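Local coordinates for protein pleckstrin homology domain-containing family M member 2 (Homo sapiens, PDB 3CXB) that binds the Salmonella effector SifA through its PH domain and interacts with kinesin, probably linking the effector to microtubule transport and endosomal tubulation, at residues K21-V26 against L32-D37; C57-T62 against E84-M89. All coordinates share one frame; numbering follows the deposited sequence.

Contact 1. Residues K21-V26 against L32-D37; sequences KTCFVV and LYQYPD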
# COMPACT_ATOMS: atom_id res chain seq x y z
N LYS B 21 4.32 -10.88 1.29
CA LYS B 21 4.06 -11.02 2.72
C LYS B 21 2.82 -10.20 3.07
O LYS B 21 2.54 -9.18 2.44
CB LYS B 21 5.27 -10.51 3.51
CG LYS B 21 5.20 -10.79 5.01
CD LYS B 21 6.55 -10.51 5.68
CE LYS B 21 6.55 -10.93 7.14
NZ LYS B 21 7.87 -10.63 7.79
N THR B 22 2.06 -10.65 4.05
CA THR B 22 0.86 -9.94 4.47
C THR B 22 1.26 -8.76 5.35
O THR B 22 2.39 -8.71 5.86
CB THR B 22 -0.09 -10.86 5.27
OG1 THR B 22 0.57 -11.31 6.46
CG2 THR B 22 -0.51 -12.07 4.43
N CYS B 23 0.34 -7.82 5.53
CA CYS B 23 0.59 -6.65 6.36
C CYS B 23 -0.74 -6.06 6.82
O CYS B 23 -1.81 -6.46 6.36
CB CYS B 23 1.36 -5.59 5.56
SG CYS B 23 0.38 -4.61 4.34
N PHE B 24 -0.66 -5.11 7.74
CA PHE B 24 -1.85 -4.45 8.25
C PHE B 24 -1.75 -2.97 7.92
O PHE B 24 -0.74 -2.31 8.23
CB PHE B 24 -1.97 -4.63 9.75
CG PHE B 24 -3.13 -3.91 10.33
CD1 PHE B 24 -2.94 -2.93 11.29
CD2 PHE B 24 -4.42 -4.17 9.91
CE1 PHE B 24 -4.01 -2.23 11.82
CE2 PHE B 24 -5.50 -3.48 10.43
CZ PHE B 24 -5.29 -2.50 11.39
N VAL B 25 -2.80 -2.42 7.32
CA VAL B 25 -2.75 -1.03 6.92
C VAL B 25 -3.79 -0.12 7.53
O VAL B 25 -4.94 -0.49 7.68
CB VAL B 25 -2.80 -0.93 5.38
CG1 VAL B 25 -2.93 0.52 4.96
CG2 VAL B 25 -1.55 -1.55 4.79
N VAL B 26 -3.37 1.09 7.86
CA VAL B 26 -4.26 2.08 8.45
C VAL B 26 -4.02 3.43 7.78
O VAL B 26 -2.88 3.85 7.62
CB VAL B 26 -3.95 2.24 9.98
CG1 VAL B 26 -4.83 3.32 10.59
CG2 VAL B 26 -4.17 0.93 10.69
N LEU B 32 -0.70 7.39 6.08
CA LEU B 32 -0.87 5.97 5.88
C LEU B 32 0.20 5.21 6.62
O LEU B 32 1.40 5.45 6.41
CB LEU B 32 -0.78 5.62 4.39
CG LEU B 32 -0.83 4.13 4.03
CD1 LEU B 32 -2.26 3.63 4.14
CD2 LEU B 32 -0.35 3.93 2.63
N TYR B 33 -0.22 4.29 7.47
CA TYR B 33 0.74 3.50 8.22
C TYR B 33 0.67 2.05 7.79
O TYR B 33 -0.41 1.54 7.49
CB TYR B 33 0.45 3.60 9.71
CG TYR B 33 0.15 4.99 10.20
CD1 TYR B 33 -1.05 5.60 9.91
CD2 TYR B 33 1.06 5.68 10.99
CE1 TYR B 33 -1.36 6.86 10.41
CE2 TYR B 33 0.77 6.93 11.49
CZ TYR B 33 -0.44 7.52 11.20
OH TYR B 33 -0.77 8.76 11.68
N GLN B 34 1.81 1.39 7.76
CA GLN B 34 1.83 -0.02 7.41
C GLN B 34 2.57 -0.80 8.49
O GLN B 34 3.69 -0.47 8.86
CB GLN B 34 2.54 -0.23 6.08
CG GLN B 34 2.88 -1.69 5.86
CD GLN B 34 3.70 -1.92 4.62
OE1 GLN B 34 4.61 -1.16 4.33
NE2 GLN B 34 3.40 -2.98 3.89
N TYR B 35 1.95 -1.85 9.00
CA TYR B 35 2.60 -2.67 10.02
C TYR B 35 2.68 -4.08 9.44
O TYR B 35 1.90 -4.43 8.54
CB TYR B 35 1.75 -2.70 11.29
CG TYR B 35 1.38 -1.35 11.82
CD1 TYR B 35 2.28 -0.62 12.60
CD2 TYR B 35 0.16 -0.77 11.51
CE1 TYR B 35 1.96 0.66 13.06
CE2 TYR B 35 -0.17 0.51 11.96
CZ TYR B 35 0.73 1.21 12.74
OH TYR B 35 0.44 2.48 13.17
N PRO B 36 3.62 -4.91 9.93
CA PRO B 36 3.73 -6.28 9.40
C PRO B 36 2.55 -7.16 9.80
O PRO B 36 2.26 -8.18 9.16
CB PRO B 36 5.06 -6.77 9.99
CG PRO B 36 5.13 -6.03 11.27
CD PRO B 36 4.69 -4.64 10.90
N ASP B 37 1.86 -6.75 10.86
CA ASP B 37 0.69 -7.46 11.35
C ASP B 37 -0.15 -6.47 12.13
O ASP B 37 0.16 -5.28 12.17
CB ASP B 37 1.10 -8.65 12.24
CG ASP B 37 2.00 -8.25 13.39
OD1 ASP B 37 3.17 -7.88 13.13
OD2 ASP B 37 1.56 -8.32 14.56
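Phe24 faces Tyr35 and Val26 faces Tyr33 as hydrogen-bonded pairs of an antiparallel hairpin, with the non-hydrogen-bonded pair Val25-Gln34 between them. Both hydrogen-bonded pairs are closed in each direction: Phe24 N gives to Tyr35 O at 2.8 Å and Tyr35 N to Phe24 O, while Val26 N gives to Tyr33 O and Tyr33 N to Val26 O at 2.7 Å. All four bonds are nearly straight at the hydrogen. CA-H...O contacts supplement this ladder, as where Gln34 CA approaches Phe24 O at 3.5 Å.

A further polar contact joins side chains. The extended chain of Gln34 carries NE2 to SG of Cys23, a long bond of 3.5 Å with the sulfur 13° out of the amide plane; chi1 of 76° sets that sulfur between the Cys23 backbone N and carbonyl carbon.

Apolar contacts occupy both faces. Phe24, Val26, Tyr33 and Tyr35 share one, where the Phe24 and Tyr35 side chains lie side by side and point the same way, with CD1 of Phe24 3.8 Å from CD2 of Tyr35. Val26 CG2 meets the Tyr35 ring at its edge, 4.2 Å from CE2. On the other face, Val25 CG1 packs against Leu32 CD1; Val25 also touches Trp92 and Leu32 touches Leu96, both of helix 86-100.

The chemistry implies a division of labour: paired backbone bonds fix the register, the partly exposed aromatic face stays near the surface, and the buried face, where Val25 and Leu32 accompany the Gln34-Cys23 bond, joins the core beneath the C-terminal helix.

Contact 2. Residues C57-T62 against E84-M89; sequences CRRANT and ESEAEM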
# COMPACT_ATOMS: atom_id res chain seq x y z
N CYS B 57 -1.01 7.28 -6.81
CA CYS B 57 -1.46 5.89 -6.66
C CYS B 57 -2.05 5.42 -7.98
O CYS B 57 -2.71 6.19 -8.67
CB CYS B 57 -2.58 5.76 -5.61
SG CYS B 57 -2.22 6.21 -3.91
N ARG B 58 -1.86 4.16 -8.32
CA ARG B 58 -2.45 3.65 -9.54
C ARG B 58 -2.70 2.15 -9.43
O ARG B 58 -2.13 1.47 -8.59
CB ARG B 58 -1.52 3.94 -10.73
CG ARG B 58 -0.18 3.25 -10.66
CD ARG B 58 0.74 3.73 -11.77
NE ARG B 58 1.38 2.62 -12.48
CZ ARG B 58 0.83 1.96 -13.50
NH1 ARG B 58 -0.37 2.29 -13.95
NH2 ARG B 58 1.51 0.98 -14.07
N ARG B 59 -3.58 1.63 -10.27
CA ARG B 59 -3.83 0.21 -10.29
C ARG B 59 -2.61 -0.35 -11.01
O ARG B 59 -2.10 0.28 -11.94
CB ARG B 59 -5.11 -0.10 -11.07
CG ARG B 59 -6.41 0.01 -10.27
CD ARG B 59 -7.55 0.28 -11.22
NE ARG B 59 -8.70 -0.60 -11.03
CZ ARG B 59 -9.83 -0.22 -10.45
NH1 ARG B 59 -10.83 -1.08 -10.32
NH2 ARG B 59 -9.96 1.02 -9.99
N ALA B 60 -2.12 -1.51 -10.59
CA ALA B 60 -0.94 -2.10 -11.20
C ALA B 60 -1.25 -3.13 -12.27
O ALA B 60 -2.41 -3.49 -12.49
CB ALA B 60 -0.06 -2.71 -10.14
N ASN B 61 -0.20 -3.59 -12.93
CA ASN B 61 -0.29 -4.59 -13.98
C ASN B 61 -0.63 -5.96 -13.39
O ASN B 61 -0.73 -6.10 -12.17
CB ASN B 61 1.04 -4.64 -14.73
CG ASN B 61 2.22 -4.31 -13.83
OD1 ASN B 61 2.89 -5.21 -13.30
ND2 ASN B 61 2.48 -3.02 -13.64
N THR B 62 -0.80 -6.97 -14.24
CA THR B 62 -1.15 -8.31 -13.76
C THR B 62 0.02 -9.05 -13.12
O THR B 62 0.30 -8.88 -11.94
CB THR B 62 -1.72 -9.19 -14.89
OG1 THR B 62 -2.91 -8.59 -15.41
CG2 THR B 62 -2.06 -10.59 -14.37
N GLU B 84 -7.83 -8.51 -1.61
CA GLU B 84 -8.39 -9.84 -1.81
C GLU B 84 -9.50 -9.81 -2.86
O GLU B 84 -9.83 -10.84 -3.45
CB GLU B 84 -8.93 -10.40 -0.48
CG GLU B 84 -10.05 -9.57 0.16
CD GLU B 84 -10.57 -10.16 1.48
OE1 GLU B 84 -11.01 -11.33 1.49
OE2 GLU B 84 -10.55 -9.44 2.50
N SER B 85 -10.07 -8.63 -3.09
CA SER B 85 -11.15 -8.47 -4.06
C SER B 85 -11.03 -7.19 -4.90
O SER B 85 -10.30 -6.27 -4.56
CB SER B 85 -12.49 -8.48 -3.33
OG SER B 85 -12.53 -7.44 -2.36
N GLU B 86 -11.77 -7.14 -5.99
CA GLU B 86 -11.76 -5.99 -6.86
C GLU B 86 -12.39 -4.79 -6.15
O GLU B 86 -12.04 -3.64 -6.41
CB GLU B 86 -12.53 -6.32 -8.15
CG GLU B 86 -13.05 -5.13 -8.97
CD GLU B 86 -11.97 -4.40 -9.74
OE1 GLU B 86 -10.97 -5.05 -10.11
OE2 GLU B 86 -12.13 -3.18 -9.99
N ALA B 87 -13.31 -5.07 -5.23
CA ALA B 87 -13.99 -3.99 -4.51
C ALA B 87 -13.14 -3.35 -3.43
O ALA B 87 -13.01 -2.12 -3.37
CB ALA B 87 -15.29 -4.51 -3.92
N GLU B 88 -12.57 -4.17 -2.55
CA GLU B 88 -11.73 -3.65 -1.49
C GLU B 88 -10.63 -2.78 -2.09
O GLU B 88 -10.38 -1.67 -1.62
CB GLU B 88 -11.11 -4.79 -0.68
CG GLU B 88 -10.22 -4.30 0.46
CD GLU B 88 -9.60 -5.41 1.30
OE1 GLU B 88 -8.87 -5.09 2.27
OE2 GLU B 88 -9.84 -6.60 0.99
N MET B 89 -9.98 -3.29 -3.13
CA MET B 89 -8.91 -2.56 -3.77
C MET B 89 -9.44 -1.23 -4.32
O MET B 89 -8.81 -0.20 -4.15
CB MET B 89 -8.27 -3.41 -4.85
CG MET B 89 -8.63 -3.00 -6.24
SD MET B 89 -7.32 -2.03 -6.92
CE MET B 89 -6.53 -3.28 -8.04
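Glu86 and Met89 of the helix start are the residues that meet Arg59, at the end of strand 54-59. Just ahead of them, Ser85 holds the N-cap position: its OG accepts from Glu88 N at 3.3 Å, with an angle of 162° at the hydrogen, so the side chain satisfies an amide of the first helical turn.

Glu86 follows in that turn. Its chain bends at chi2 (75°), carrying the carboxylate across to Arg59, and OE2 forms a salt bridge with Arg59 NH1 at 2.5 Å. The oxygen lies at the edge of the guanidinium, near its plane, although the two flat groups are turned 31° from each other and the side chains cross at about a right angle. Both residues are exposed, so solvent would probably weaken the attraction.

Met89, one turn further on, is buried and adds an apolar contact. Bends at chi2 and chi3 bring its CE to 4.0 Å from Arg59 CG, so the methionine meets the aliphatic root of the arginine while the guanidinium reaches Glu86.

The contact thus joins the N-terminal end of helix 86-100 to strand 54-59, an outermost strand of the sheet within this chain, whose Cys57 touches Met93, Leu96 and Cys97 farther along the same helix.

Contact 1 closes before contact 2 opens along the chain, and their centres lie 16 Å apart, with nearest atoms about 7 Å apart and no touch. Both reach the same antiparallel sheet. Contact 1 joins neighbouring strands 21-28 and 31-35, whereas contact 2 uses strand 54-59, at the sheet border reached from strand 21-28 by way of 2-8, 79-82 and 68-73. Helix 86-100 connects them: its first turn takes part in contact 2, and its later residues Trp92 and Leu96 cover the buried side of contact 1. Strands far apart in the sheet order thus meet under one C-terminal helix, consistent with the PH fold, where that helix closes one end of the bent sheet.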